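Local structure of putative fumarylpyruvate hydrolase (Burkholderia cenocepacia, 4MAQ) at residues B[31-36]-B[64-69]; B[35-40]-B[201-206]; B[57-62]-B[190-195]; B[91-96]-B[205-210]; B[118-123]-B[145-150]. The protein is a putative hydrolase of the fumarylacetoacetate hydrolase (FAH) family, with a beta-rich fold and two copies in its assembly. One frame throughout, in Å; residues are numbered along the deposited sequence.

Contact 1 (B[31-36]-B[64-69])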
# COMPACT_ATOMS: atom_id res chain seq x y z
N PHE B 31 14.89 6.94 9.26
CA PHE B 31 14.22 7.43 8.07
C PHE B 31 12.76 6.95 8.09
O PHE B 31 12.51 5.76 7.99
CB PHE B 31 14.94 6.92 6.82
CG PHE B 31 14.36 7.44 5.53
CD1 PHE B 31 13.31 6.77 4.89
CD2 PHE B 31 14.86 8.62 4.97
CE1 PHE B 31 12.76 7.26 3.72
CE2 PHE B 31 14.31 9.12 3.80
CZ PHE B 31 13.27 8.44 3.17
N PRO B 32 11.80 7.89 8.25
CA PRO B 32 10.38 7.51 8.34
C PRO B 32 9.84 7.18 6.95
O PRO B 32 10.01 7.97 6.02
CB PRO B 32 9.73 8.79 8.92
CG PRO B 32 10.56 9.90 8.36
CD PRO B 32 11.98 9.36 8.25
N VAL B 33 9.21 6.02 6.81
CA VAL B 33 8.74 5.55 5.51
C VAL B 33 7.32 6.03 5.25
O VAL B 33 6.44 5.87 6.12
CB VAL B 33 8.81 4.00 5.41
CG1 VAL B 33 8.33 3.53 4.03
CG2 VAL B 33 10.23 3.51 5.66
N ARG B 34 7.11 6.56 4.04
CA ARG B 34 5.83 7.10 3.61
C ARG B 34 5.14 6.03 2.73
O ARG B 34 4.33 5.25 3.24
CB ARG B 34 6.05 8.49 2.95
CG ARG B 34 4.82 9.39 2.91
CD ARG B 34 3.71 8.95 1.96
NE ARG B 34 4.14 9.04 0.55
CZ ARG B 34 3.40 9.49 -0.45
NH1 ARG B 34 3.92 9.54 -1.69
NH2 ARG B 34 2.16 9.95 -0.24
N ARG B 35 5.50 5.97 1.45
CA ARG B 35 5.06 4.86 0.58
C ARG B 35 6.27 4.13 0.00
O ARG B 35 7.39 4.64 0.08
CB ARG B 35 4.16 5.37 -0.56
CG ARG B 35 2.78 5.82 -0.12
CD ARG B 35 1.94 6.25 -1.32
NE ARG B 35 0.78 7.03 -0.90
CZ ARG B 35 0.05 7.77 -1.72
NH1 ARG B 35 0.24 7.73 -3.05
NH2 ARG B 35 -0.88 8.58 -1.18
N VAL B 36 6.02 2.94 -0.55
CA VAL B 36 7.08 2.12 -1.14
C VAL B 36 6.67 1.76 -2.57
O VAL B 36 5.66 1.08 -2.75
CB VAL B 36 7.33 0.84 -0.32
CG1 VAL B 36 8.46 0.01 -0.96
CG2 VAL B 36 7.66 1.19 1.12
N LYS B 64 4.53 -1.73 -1.88
CA LYS B 64 4.44 -2.49 -0.65
C LYS B 64 3.98 -1.51 0.44
O LYS B 64 4.26 -0.31 0.34
CB LYS B 64 5.79 -3.07 -0.24
CG LYS B 64 6.33 -4.12 -1.23
CD LYS B 64 7.71 -4.62 -0.77
CE LYS B 64 8.36 -5.54 -1.83
NZ LYS B 64 7.84 -6.93 -1.79
N PRO B 65 3.32 -2.01 1.50
CA PRO B 65 2.97 -1.11 2.58
C PRO B 65 4.23 -0.66 3.32
O PRO B 65 5.23 -1.38 3.38
CB PRO B 65 2.04 -1.94 3.47
CG PRO B 65 2.45 -3.37 3.20
CD PRO B 65 2.85 -3.39 1.75
N ALA B 66 4.18 0.54 3.88
CA ALA B 66 5.33 1.12 4.58
C ALA B 66 5.86 0.17 5.66
O ALA B 66 7.07 0.04 5.83
CB ALA B 66 4.96 2.46 5.18
N ASP B 67 4.96 -0.52 6.37
CA ASP B 67 5.39 -1.37 7.46
C ASP B 67 5.81 -2.78 7.02
O ASP B 67 6.14 -3.59 7.87
CB ASP B 67 4.37 -1.40 8.60
CG ASP B 67 3.12 -2.16 8.23
OD1 ASP B 67 2.55 -1.90 7.15
OD2 ASP B 67 2.70 -3.01 9.04
N ALA B 68 5.84 -3.05 5.71
CA ALA B 68 6.48 -4.26 5.19
C ALA B 68 7.99 -4.10 5.10
O ALA B 68 8.70 -5.07 4.83
CB ALA B 68 5.93 -4.57 3.81
N ILE B 69 8.47 -2.87 5.30
CA ILE B 69 9.91 -2.60 5.29
C ILE B 69 10.45 -2.96 6.66
O ILE B 69 10.06 -2.35 7.68
CB ILE B 69 10.20 -1.11 4.95
CG1 ILE B 69 9.55 -0.73 3.60
CG2 ILE B 69 11.69 -0.84 4.99
CD1 ILE B 69 9.93 -1.62 2.42
O HOH W 1 3.12 2.12 -0.04

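Contact 2 (B[35-40]-B[201-206])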
# COMPACT_ATOMS: atom_id res chain seq x y z
N ARG B 35 5.50 5.97 1.45
CA ARG B 35 5.06 4.86 0.58
C ARG B 35 6.27 4.13 0.00
O ARG B 35 7.39 4.64 0.08
CB ARG B 35 4.16 5.37 -0.56
CG ARG B 35 2.78 5.82 -0.12
CD ARG B 35 1.94 6.25 -1.32
NE ARG B 35 0.78 7.03 -0.90
CZ ARG B 35 0.05 7.77 -1.72
NH1 ARG B 35 0.24 7.73 -3.05
NH2 ARG B 35 -0.88 8.58 -1.18
N VAL B 36 6.02 2.94 -0.55
CA VAL B 36 7.08 2.12 -1.14
C VAL B 36 6.67 1.76 -2.57
O VAL B 36 5.66 1.08 -2.75
CB VAL B 36 7.33 0.84 -0.32
CG1 VAL B 36 8.46 0.01 -0.96
CG2 VAL B 36 7.66 1.19 1.12
N PHE B 37 7.46 2.20 -3.56
CA PHE B 37 7.18 1.92 -4.96
C PHE B 37 8.23 0.96 -5.49
O PHE B 37 9.43 1.11 -5.18
CB PHE B 37 7.24 3.22 -5.77
CG PHE B 37 6.35 4.30 -5.23
CD1 PHE B 37 5.00 4.30 -5.54
CD2 PHE B 37 6.85 5.32 -4.41
CE1 PHE B 37 4.15 5.29 -5.07
CE2 PHE B 37 6.00 6.31 -3.94
CZ PHE B 37 4.66 6.29 -4.27
N CYS B 38 7.80 0.03 -6.34
CA CYS B 38 8.70 -1.02 -6.84
C CYS B 38 8.53 -1.13 -8.34
O CYS B 38 7.43 -1.34 -8.85
CB CYS B 38 8.35 -2.37 -6.21
SG CYS B 38 8.28 -2.36 -4.41
N VAL B 39 9.62 -0.96 -9.07
CA VAL B 39 9.54 -1.06 -10.51
C VAL B 39 9.49 -2.54 -10.93
O VAL B 39 10.13 -3.41 -10.31
CB VAL B 39 10.68 -0.26 -11.16
CG1 VAL B 39 12.00 -0.98 -11.01
CG2 VAL B 39 10.37 0.09 -12.62
N GLY B 40 8.64 -2.78 -11.91
CA GLY B 40 8.68 -4.01 -12.62
C GLY B 40 9.96 -4.01 -13.41
O GLY B 40 10.86 -3.18 -13.26
N ALA B 201 8.78 13.20 0.61
CA ALA B 201 9.85 12.87 1.54
C ALA B 201 9.39 11.67 2.37
O ALA B 201 8.28 11.65 2.88
CB ALA B 201 10.14 14.05 2.45
N GLY B 202 10.23 10.66 2.46
CA GLY B 202 9.88 9.43 3.14
C GLY B 202 9.59 8.27 2.20
O GLY B 202 9.57 7.13 2.65
N ASP B 203 9.41 8.54 0.91
CA ASP B 203 9.19 7.45 -0.05
C ASP B 203 10.45 6.62 -0.29
O ASP B 203 11.57 7.13 -0.27
CB ASP B 203 8.64 7.97 -1.38
CG ASP B 203 7.20 8.44 -1.25
OD1 ASP B 203 6.54 8.02 -0.27
OD2 ASP B 203 6.73 9.17 -2.14
N LEU B 204 10.22 5.32 -0.49
CA LEU B 204 11.28 4.41 -0.91
C LEU B 204 10.93 3.89 -2.30
O LEU B 204 9.77 3.59 -2.56
CB LEU B 204 11.45 3.21 0.05
CG LEU B 204 11.85 3.54 1.49
CD1 LEU B 204 11.91 2.23 2.28
CD2 LEU B 204 13.17 4.28 1.55
N ILE B 205 11.94 3.75 -3.16
CA ILE B 205 11.75 3.16 -4.47
C ILE B 205 12.71 2.01 -4.66
O ILE B 205 13.95 2.17 -4.55
CB ILE B 205 11.95 4.19 -5.60
CG1 ILE B 205 11.06 5.44 -5.41
CG2 ILE B 205 11.70 3.53 -6.96
CD1 ILE B 205 11.40 6.57 -6.39
N PHE B 206 12.15 0.83 -4.90
CA PHE B 206 12.93 -0.36 -5.25
C PHE B 206 13.07 -0.31 -6.78
O PHE B 206 12.08 -0.27 -7.49
CB PHE B 206 12.17 -1.62 -4.87
CG PHE B 206 12.26 -2.01 -3.42
CD1 PHE B 206 11.77 -1.18 -2.42
CD2 PHE B 206 12.78 -3.24 -3.08
CE1 PHE B 206 11.81 -1.57 -1.08
CE2 PHE B 206 12.83 -3.64 -1.74
CZ PHE B 206 12.33 -2.80 -0.74

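Contact 3 (B[57-62]-B[190-195])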
# COMPACT_ATOMS: atom_id res chain seq x y z
N GLU B 57 10.25 0.25 -23.40
CA GLU B 57 8.87 0.43 -22.97
C GLU B 57 8.85 1.13 -21.62
O GLU B 57 9.78 0.97 -20.82
CB GLU B 57 8.08 -0.90 -22.97
CG GLU B 57 8.13 -1.75 -21.70
CD GLU B 57 7.14 -2.91 -21.73
OE1 GLU B 57 5.93 -2.67 -21.91
OE2 GLU B 57 7.57 -4.07 -21.55
N PRO B 58 7.82 1.95 -21.37
CA PRO B 58 7.68 2.59 -20.07
C PRO B 58 7.66 1.54 -18.96
O PRO B 58 7.16 0.42 -19.16
CB PRO B 58 6.31 3.29 -20.18
CG PRO B 58 6.11 3.50 -21.65
CD PRO B 58 6.70 2.28 -22.28
N PRO B 59 8.20 1.90 -17.77
CA PRO B 59 8.16 0.97 -16.65
C PRO B 59 6.75 0.83 -16.09
O PRO B 59 5.88 1.66 -16.35
CB PRO B 59 9.04 1.66 -15.60
CG PRO B 59 8.86 3.13 -15.89
CD PRO B 59 8.69 3.23 -17.39
N PHE B 60 6.51 -0.24 -15.35
CA PHE B 60 5.29 -0.35 -14.53
C PHE B 60 5.70 -0.56 -13.08
O PHE B 60 6.88 -0.84 -12.80
CB PHE B 60 4.36 -1.45 -15.05
CG PHE B 60 4.85 -2.86 -14.82
CD1 PHE B 60 5.67 -3.49 -15.77
CD2 PHE B 60 4.48 -3.58 -13.68
CE1 PHE B 60 6.12 -4.81 -15.56
CE2 PHE B 60 4.92 -4.89 -13.48
CZ PHE B 60 5.75 -5.51 -14.42
N PHE B 61 4.74 -0.40 -12.18
CA PHE B 61 5.04 -0.36 -10.75
C PHE B 61 4.05 -1.13 -9.92
O PHE B 61 2.85 -1.16 -10.22
CB PHE B 61 4.99 1.09 -10.27
CG PHE B 61 6.06 1.96 -10.87
CD1 PHE B 61 5.84 2.64 -12.07
CD2 PHE B 61 7.29 2.09 -10.24
CE1 PHE B 61 6.85 3.41 -12.63
CE2 PHE B 61 8.28 2.88 -10.78
CZ PHE B 61 8.06 3.54 -11.97
N PHE B 62 4.53 -1.74 -8.85
CA PHE B 62 3.66 -2.15 -7.77
C PHE B 62 4.17 -1.47 -6.51
O PHE B 62 5.12 -0.70 -6.57
CB PHE B 62 3.60 -3.69 -7.67
CG PHE B 62 4.94 -4.34 -7.48
CD1 PHE B 62 5.73 -4.66 -8.59
CD2 PHE B 62 5.42 -4.62 -6.19
CE1 PHE B 62 6.98 -5.25 -8.40
CE2 PHE B 62 6.65 -5.21 -6.02
CZ PHE B 62 7.42 -5.53 -7.11
N ILE B 190 12.24 7.96 -10.87
CA ILE B 190 11.67 8.99 -9.99
C ILE B 190 10.66 9.83 -10.75
O ILE B 190 9.56 10.08 -10.28
CB ILE B 190 12.77 9.88 -9.40
CG1 ILE B 190 13.59 9.07 -8.38
CG2 ILE B 190 12.20 11.17 -8.82
CD1 ILE B 190 14.89 9.74 -7.99
N ALA B 191 11.04 10.32 -11.93
CA ALA B 191 10.14 11.12 -12.77
C ALA B 191 8.81 10.39 -13.06
O ALA B 191 7.73 10.97 -12.90
CB ALA B 191 10.85 11.52 -14.06
N TYR B 192 8.89 9.11 -13.44
CA TYR B 192 7.71 8.32 -13.75
C TYR B 192 6.79 8.19 -12.52
O TYR B 192 5.56 8.39 -12.64
CB TYR B 192 8.12 6.94 -14.24
CG TYR B 192 8.25 6.81 -15.73
CD1 TYR B 192 7.12 6.86 -16.53
CD2 TYR B 192 9.49 6.65 -16.35
CE1 TYR B 192 7.19 6.74 -17.90
CE2 TYR B 192 9.59 6.54 -17.74
CZ TYR B 192 8.43 6.59 -18.51
OH TYR B 192 8.45 6.47 -19.88
N VAL B 193 7.35 7.89 -11.35
CA VAL B 193 6.48 7.76 -10.17
C VAL B 193 5.78 9.10 -9.92
O VAL B 193 4.58 9.15 -9.65
CB VAL B 193 7.23 7.32 -8.89
CG1 VAL B 193 6.31 7.40 -7.67
CG2 VAL B 193 7.78 5.90 -9.06
N SER B 194 6.54 10.20 -10.06
CA SER B 194 6.00 11.54 -9.77
C SER B 194 4.92 12.01 -10.75
O SER B 194 4.30 13.04 -10.50
CB SER B 194 7.14 12.57 -9.76
OG SER B 194 7.53 12.93 -11.08
N ARG B 195 4.72 11.30 -11.85
CA ARG B 195 3.65 11.64 -12.78
C ARG B 195 2.36 10.87 -12.44
O ARG B 195 1.31 11.19 -12.98
CB ARG B 195 4.08 11.42 -14.24
CG ARG B 195 5.19 12.38 -14.65
CD ARG B 195 5.46 12.38 -16.15
NE ARG B 195 6.11 11.16 -16.62
CZ ARG B 195 7.42 11.05 -16.85
NH1 ARG B 195 8.25 12.07 -16.64
NH2 ARG B 195 7.92 9.90 -17.29

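Contact 4 (B[91-96]-B[205-210])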
# COMPACT_ATOMS: atom_id res chain seq x y z
N LEU B 91 18.59 -2.13 -5.55
CA LEU B 91 18.96 -0.83 -5.00
C LEU B 91 17.70 -0.08 -4.56
O LEU B 91 16.76 0.05 -5.33
CB LEU B 91 19.75 0.02 -6.01
CG LEU B 91 20.15 1.40 -5.51
CD1 LEU B 91 21.27 1.30 -4.50
CD2 LEU B 91 20.58 2.27 -6.69
N VAL B 92 17.68 0.38 -3.32
CA VAL B 92 16.55 1.13 -2.78
C VAL B 92 16.92 2.62 -2.67
O VAL B 92 17.99 2.98 -2.15
CB VAL B 92 16.15 0.60 -1.40
CG1 VAL B 92 15.06 1.47 -0.76
CG2 VAL B 92 15.63 -0.84 -1.52
N VAL B 93 16.09 3.48 -3.27
CA VAL B 93 16.29 4.93 -3.24
C VAL B 93 15.34 5.57 -2.25
O VAL B 93 14.14 5.28 -2.27
CB VAL B 93 16.03 5.51 -4.65
CG1 VAL B 93 16.35 6.98 -4.64
CG2 VAL B 93 16.89 4.79 -5.70
N ALA B 94 15.88 6.38 -1.35
CA ALA B 94 15.08 7.05 -0.31
C ALA B 94 14.90 8.51 -0.67
O ALA B 94 15.89 9.21 -0.91
CB ALA B 94 15.77 6.91 1.05
N ILE B 95 13.65 8.98 -0.70
CA ILE B 95 13.33 10.34 -1.15
C ILE B 95 13.32 11.33 0.02
O ILE B 95 12.76 11.04 1.08
CB ILE B 95 11.96 10.32 -1.85
CG1 ILE B 95 12.00 9.36 -3.05
CG2 ILE B 95 11.46 11.73 -2.24
CD1 ILE B 95 13.03 9.73 -4.14
N GLY B 96 13.90 12.50 -0.19
CA GLY B 96 13.93 13.53 0.85
C GLY B 96 13.20 14.83 0.52
O GLY B 96 13.13 15.72 1.36
N ILE B 205 11.94 3.75 -3.16
CA ILE B 205 11.75 3.16 -4.47
C ILE B 205 12.71 2.01 -4.66
O ILE B 205 13.95 2.17 -4.55
CB ILE B 205 11.95 4.19 -5.60
CG1 ILE B 205 11.06 5.44 -5.41
CG2 ILE B 205 11.70 3.53 -6.96
CD1 ILE B 205 11.40 6.57 -6.39
N PHE B 206 12.15 0.83 -4.90
CA PHE B 206 12.93 -0.36 -5.25
C PHE B 206 13.07 -0.31 -6.78
O PHE B 206 12.08 -0.27 -7.49
CB PHE B 206 12.17 -1.62 -4.87
CG PHE B 206 12.26 -2.01 -3.42
CD1 PHE B 206 11.77 -1.18 -2.42
CD2 PHE B 206 12.78 -3.24 -3.08
CE1 PHE B 206 11.81 -1.57 -1.08
CE2 PHE B 206 12.83 -3.64 -1.74
CZ PHE B 206 12.33 -2.80 -0.74
N THR B 207 14.31 -0.30 -7.25
CA THR B 207 14.63 0.10 -8.63
C THR B 207 14.84 -1.05 -9.62
O THR B 207 15.27 -0.83 -10.76
CB THR B 207 15.87 1.05 -8.69
OG1 THR B 207 17.02 0.41 -8.10
CG2 THR B 207 15.58 2.33 -7.95
N GLY B 208 14.53 -2.28 -9.19
CA GLY B 208 14.58 -3.43 -10.09
C GLY B 208 15.69 -4.38 -9.71
O GLY B 208 16.47 -4.13 -8.79
N THR B 209 15.75 -5.50 -10.41
CA THR B 209 16.63 -6.59 -10.02
C THR B 209 17.31 -7.21 -11.23
O THR B 209 16.69 -7.30 -12.29
CB THR B 209 15.80 -7.66 -9.26
OG1 THR B 209 16.67 -8.53 -8.53
CG2 THR B 209 14.93 -8.51 -10.18
N PRO B 210 18.58 -7.63 -11.08
CA PRO B 210 19.22 -8.34 -12.19
C PRO B 210 18.67 -9.78 -12.28
O PRO B 210 17.78 -10.16 -11.54
CB PRO B 210 20.69 -8.36 -11.78
CG PRO B 210 20.67 -8.32 -10.30
CD PRO B 210 19.49 -7.46 -9.94
O HOH W 2 18.24 -2.07 -8.50

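Contact 5 (B[118-123]-B[145-150])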
# COMPACT_ATOMS: atom_id res chain seq x y z
N VAL B 118 15.58 -6.41 -0.50
CA VAL B 118 15.14 -7.61 -1.21
C VAL B 118 13.63 -7.49 -1.37
O VAL B 118 12.89 -7.37 -0.40
CB VAL B 118 15.50 -8.90 -0.44
CG1 VAL B 118 15.13 -10.12 -1.29
CG2 VAL B 118 16.98 -8.92 -0.07
N ASP B 119 13.18 -7.49 -2.62
CA ASP B 119 11.75 -7.61 -2.92
C ASP B 119 11.43 -9.10 -2.76
O ASP B 119 11.89 -9.93 -3.55
CB ASP B 119 11.50 -7.09 -4.34
CG ASP B 119 10.09 -7.37 -4.85
OD1 ASP B 119 9.19 -7.67 -4.04
OD2 ASP B 119 9.88 -7.28 -6.08
N LEU B 120 10.71 -9.44 -1.71
CA LEU B 120 10.24 -10.81 -1.53
C LEU B 120 8.85 -11.00 -2.12
O LEU B 120 8.01 -10.12 -1.98
CB LEU B 120 10.25 -11.19 -0.04
CG LEU B 120 11.63 -11.21 0.63
CD1 LEU B 120 11.50 -11.44 2.13
CD2 LEU B 120 12.50 -12.30 0.02
N THR B 121 8.63 -12.16 -2.72
CA THR B 121 7.38 -12.45 -3.41
C THR B 121 6.82 -13.81 -3.04
O THR B 121 7.56 -14.79 -3.02
CB THR B 121 7.60 -12.49 -4.94
OG1 THR B 121 8.28 -11.31 -5.34
CG2 THR B 121 6.26 -12.56 -5.72
N ARG B 122 5.52 -13.87 -2.79
CA ARG B 122 4.83 -15.17 -2.71
C ARG B 122 4.51 -15.53 -4.16
O ARG B 122 3.49 -15.10 -4.70
CB ARG B 122 3.61 -15.08 -1.80
CG ARG B 122 4.02 -14.83 -0.34
CD ARG B 122 2.86 -14.98 0.63
NE ARG B 122 1.89 -13.88 0.59
CZ ARG B 122 0.96 -13.65 1.50
NH1 ARG B 122 0.89 -14.38 2.62
NH2 ARG B 122 0.11 -12.63 1.33
N ARG B 123 5.43 -16.24 -4.81
CA ARG B 123 5.43 -16.40 -6.28
C ARG B 123 4.27 -17.27 -6.74
O ARG B 123 3.74 -17.06 -7.83
CB ARG B 123 6.78 -16.94 -6.74
N SER B 145 7.82 -8.24 3.64
CA SER B 145 8.09 -8.48 2.23
C SER B 145 9.14 -7.56 1.62
O SER B 145 9.48 -7.71 0.46
CB SER B 145 6.78 -8.40 1.44
OG SER B 145 6.20 -7.09 1.53
N GLY B 146 9.67 -6.62 2.41
CA GLY B 146 10.71 -5.72 1.90
C GLY B 146 11.82 -5.47 2.90
O GLY B 146 11.98 -4.34 3.40
N PRO B 147 12.63 -6.52 3.18
CA PRO B 147 13.80 -6.25 4.02
C PRO B 147 14.74 -5.22 3.35
O PRO B 147 15.00 -5.32 2.15
CB PRO B 147 14.51 -7.62 4.14
CG PRO B 147 13.62 -8.61 3.52
CD PRO B 147 12.53 -7.93 2.77
N VAL B 148 15.22 -4.25 4.13
CA VAL B 148 16.11 -3.19 3.64
C VAL B 148 17.24 -3.01 4.65
O VAL B 148 17.01 -3.09 5.88
CB VAL B 148 15.34 -1.85 3.40
CG1 VAL B 148 16.26 -0.74 2.89
CG2 VAL B 148 14.17 -2.02 2.43
N THR B 149 18.44 -2.71 4.16
CA THR B 149 19.57 -2.36 5.03
C THR B 149 19.38 -1.00 5.66
O THR B 149 18.54 -0.19 5.23
CB THR B 149 20.89 -2.35 4.25
OG1 THR B 149 20.84 -1.33 3.24
CG2 THR B 149 21.17 -3.73 3.64
N ALA B 150 20.23 -0.69 6.64
CA ALA B 150 20.38 0.69 7.03
C ALA B 150 20.68 1.55 5.78
O ALA B 150 21.36 1.11 4.82
CB ALA B 150 21.49 0.80 8.07

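Contact 1 (B[31-36]-B[64-69])
The backbones of 31-36 and 64-69 come close at V36 and K64, where K64 N donates to V36 O over 3.2 Å. The bond is bent, and the donor sits above the carbonyl plane. The return link runs through a water, which accepts from V36 N and donates to K64 O. The two chains then part, and 64-69 curls into a short 3-10 turn closed by A68 N to P65 O.

The side chains fill the gap with carbon. V36 has CG1 anti to the backbone N (chi1 -179°). This aims CG2 at I69, and the two side chains meet tip to tip, with V36 CG2 3.7 Å from I69 CG1. I69 CD1 also reaches V36 CG1, at 4.0 Å. Further along, V33 CG1 lies 3.7 Å from A66 CB. That methyl also rests against the carbonyl of R34, with A66 CB 3.5 Å from R34 O.

The polar ends leave this patch. The K64 chain bends at its last torsion (chi4 -80°), and NZ reaches D119, S145 O and K140 O. The guanidinium groups of R34 and R35 overlap only at their rims, with R35 NE 3.3 Å above the plane of the R34 group. R34 pairs with D203 and with D67 of the second subunit. R35 pairs with D67 and D143 of that subunit.

Apolar side chains thus make most of the side-chain contact, beside one backbone bond and one water. The charged tips tie the region to the sheet and the dimer partner. The acids next to both arginines probably ease their repulsion.

Contact 2 (B[35-40]-B[201-206])
F37, D203 and F206 all have CG anti to the carbonyl carbon, with chi1 of -54°, -71° and -81°. These torsions set the groups beside a parallel strand pair, 36-39 with 204-206, in the mixed sheet of this FAH-family protein. The ladder is regular. L204 N, F37 N, F206 N and V39 N donate in turn across the pair, each nearly along the C=O axis. The shortest of these bonds is F206 N to F37 O, at 2.7 Å.

D203 extends the ladder before the start of strand 204-206 with its side chain. R35 N donates to D203 OD1 over 2.9 Å, and OD1 accepts with its anti lone pair, the one away from OD2. R34 NE forms a salt bridge to this same OD1, and OD2 takes K200 N. The carboxylate is thus held at both oxygens.

F37 and I205 lie on one face of the sheet. V36, C38, L204 and F206 lie on the other. There V36 CG1 comes within 3.7 Å of F206 CE1. The C38 sulfur makes an oblique sulfur-aromatic contact, with SG 4.6 Å from the F206 ring centroid. On the opposite face, D203 OD2 sits at the edge of the F37 ring, 3.5 Å from F37 CE2, with ring and carboxylate nearly perpendicular.

Contact 3 (B[57-62]-B[190-195])
The ring of Y192 is the main surface here, and P59 crosses it obliquely, with its CD and CG over one face. P59 CD sits over the ring centre, 3.5 Å from the Y192 centroid and 14° off the normal. This is a clear CH-pi contact. P59 CG lies over the CG-CD2 side of the same face, so two ring carbons of the proline share the work. On the opposite face R195 NH2 is centred 3.2 Å above the plane of the Y192 ring. Its guanidinium has Y192 CE1 at its edge, in plane, so the group stands on the ring rather than lying flat. Y192 is therefore clamped between a proline and an arginine. Its chi1 of -93° lies away from the staggered positions and fits this placement.

P58 meets the far end of the tyrosine, with P58 CB 3.8 Å from Y192 OH. At the near end F61 crosses Y192 at about a right angle, and its CE1 is 4.1 Å from Y192 CB. The tip of F61 also packs on the next helix residue, with F61 CE2 3.5 Å from V193 CG2.

The segment 57-62 thus runs along one side of helix 186-196 as it enters strand 61-64. W184 meets the Y192 ring edge-to-face and binds E57 O through NE1. F61 also meets the ring of W138 of the second subunit.

No hydrogen bond crosses between 57-62 and 190-195. The join is apolar: proline carbons on the Y192 face, and F61 against Y192 CB and V193 CG2. The arginine charge on the other face could polarise the Y192 ring and strengthen its grip on R195.

Contact 4 (B[91-96]-B[205-210])
L91 O is the best-held atom, gripped by two donors from T207. T207 N comes at 3.1 Å to L91 O, nearly along the C=O axis. T207 OG1 comes at 2.8 Å to L91 O, from above the carbonyl plane. The second bond is possible because OG1 stands between the backbone N and carbonyl carbon (chi1 58°). The hydroxyl then accepts from a water 2.8 Å from T207 OG1. That water also accepts from L91 N and donates to G208 O, so it bridges the chains where the strand pairing ends.

Further in, the pairing is antiparallel and close. V93 N to I205 O and I205 N to V93 O both measure 2.8 Å, making V93 and I205 a hydrogen-bonded pair. V92 and F206 form the next, non-hydrogen-bonded pair. V92 CG2 lies almost exactly over the F206 ring centre, 3.7 Å from the centroid, in a CH-pi contact. On the other side of the sheet V93 CG2 meets T207 CG2 at 3.6 Å.

V93, I205 and T207 face helix 186-196 and touch V186, V189 and I190. Strand 85-95 lies between 204-206 and 111-122, bonding to the latter from V92 and A94.

Contact 5 (B[118-123]-B[145-150])
The flat carboxylate of D119 is held through both oxygens, with OD1 in a salt bridge to K64 and OD2 in one to K140, and these two lysines probably keep it ionised. The other ring-like group is P147, which is puckered and is met at its CD and CG atoms. L120 has CG anti to its carbonyl carbon (chi1 -64°). It crosses the proline at about a right angle and sets CD1 3.7 Å from P147 CD. The same L120 CD1 lies 3.8 Å from P147 CG. V118 O comes to the proline at CD, 3.2 Å away.

This approach stands where the return bond of the pairing would be. Strand 118-122 and the weakly bonded strand at about 146-148 run antiparallel, and V118 N donates to P147 O over 2.9 Å, nearly along the C=O axis. The return bond cannot form, because a proline nitrogen carries no hydrogen. Instead P147 CD faces V118 O, and G146 CA makes a weak C-H contact to it at 3.6 Å. The second bond is L120 N to S145 O at 3.0 Å, with the donor above the carbonyl plane. K64 NZ also donates to S145 O, so this oxygen has two donors. The pairing is thus thin but well buried.

Strand 111-122 has 85-95 on its other side, where, through the backbone, D119 bonds to E88 and T121 to H86. Strand 146-153, which includes P147, pairs parallel with 69-71, and strand 230-236 of the separate five-stranded mixed sheet packs on V118 and T149.

How the contacts relate
Contacts 2, 4 and 5 are strand pairings of one mixed sheet. Its strands include 61-64, 36-39, 204-206, 85-95, 111-122 and 146-153. Contacts 2 and 4 share strand 204-206 and have centres about 7 Å apart. Contact 1 joins contact 2 through R34 NE and D203 OD1, 2.7 Å apart. It joins contact 5 through K64 NZ and D119 OD1, also 2.7 Å apart. F206 links contacts 2 and 4 to contact 5, with its CZ 3.7 Å from V148 CG2. Contact 3 brings helix 186-196 to the sheet, and its centre lies about 20 Å from that of contact 5. A bound 1,2-ethanediol, probably from the crystallisation liquor, lies about 4 Å from the P65 side chain in contact 1.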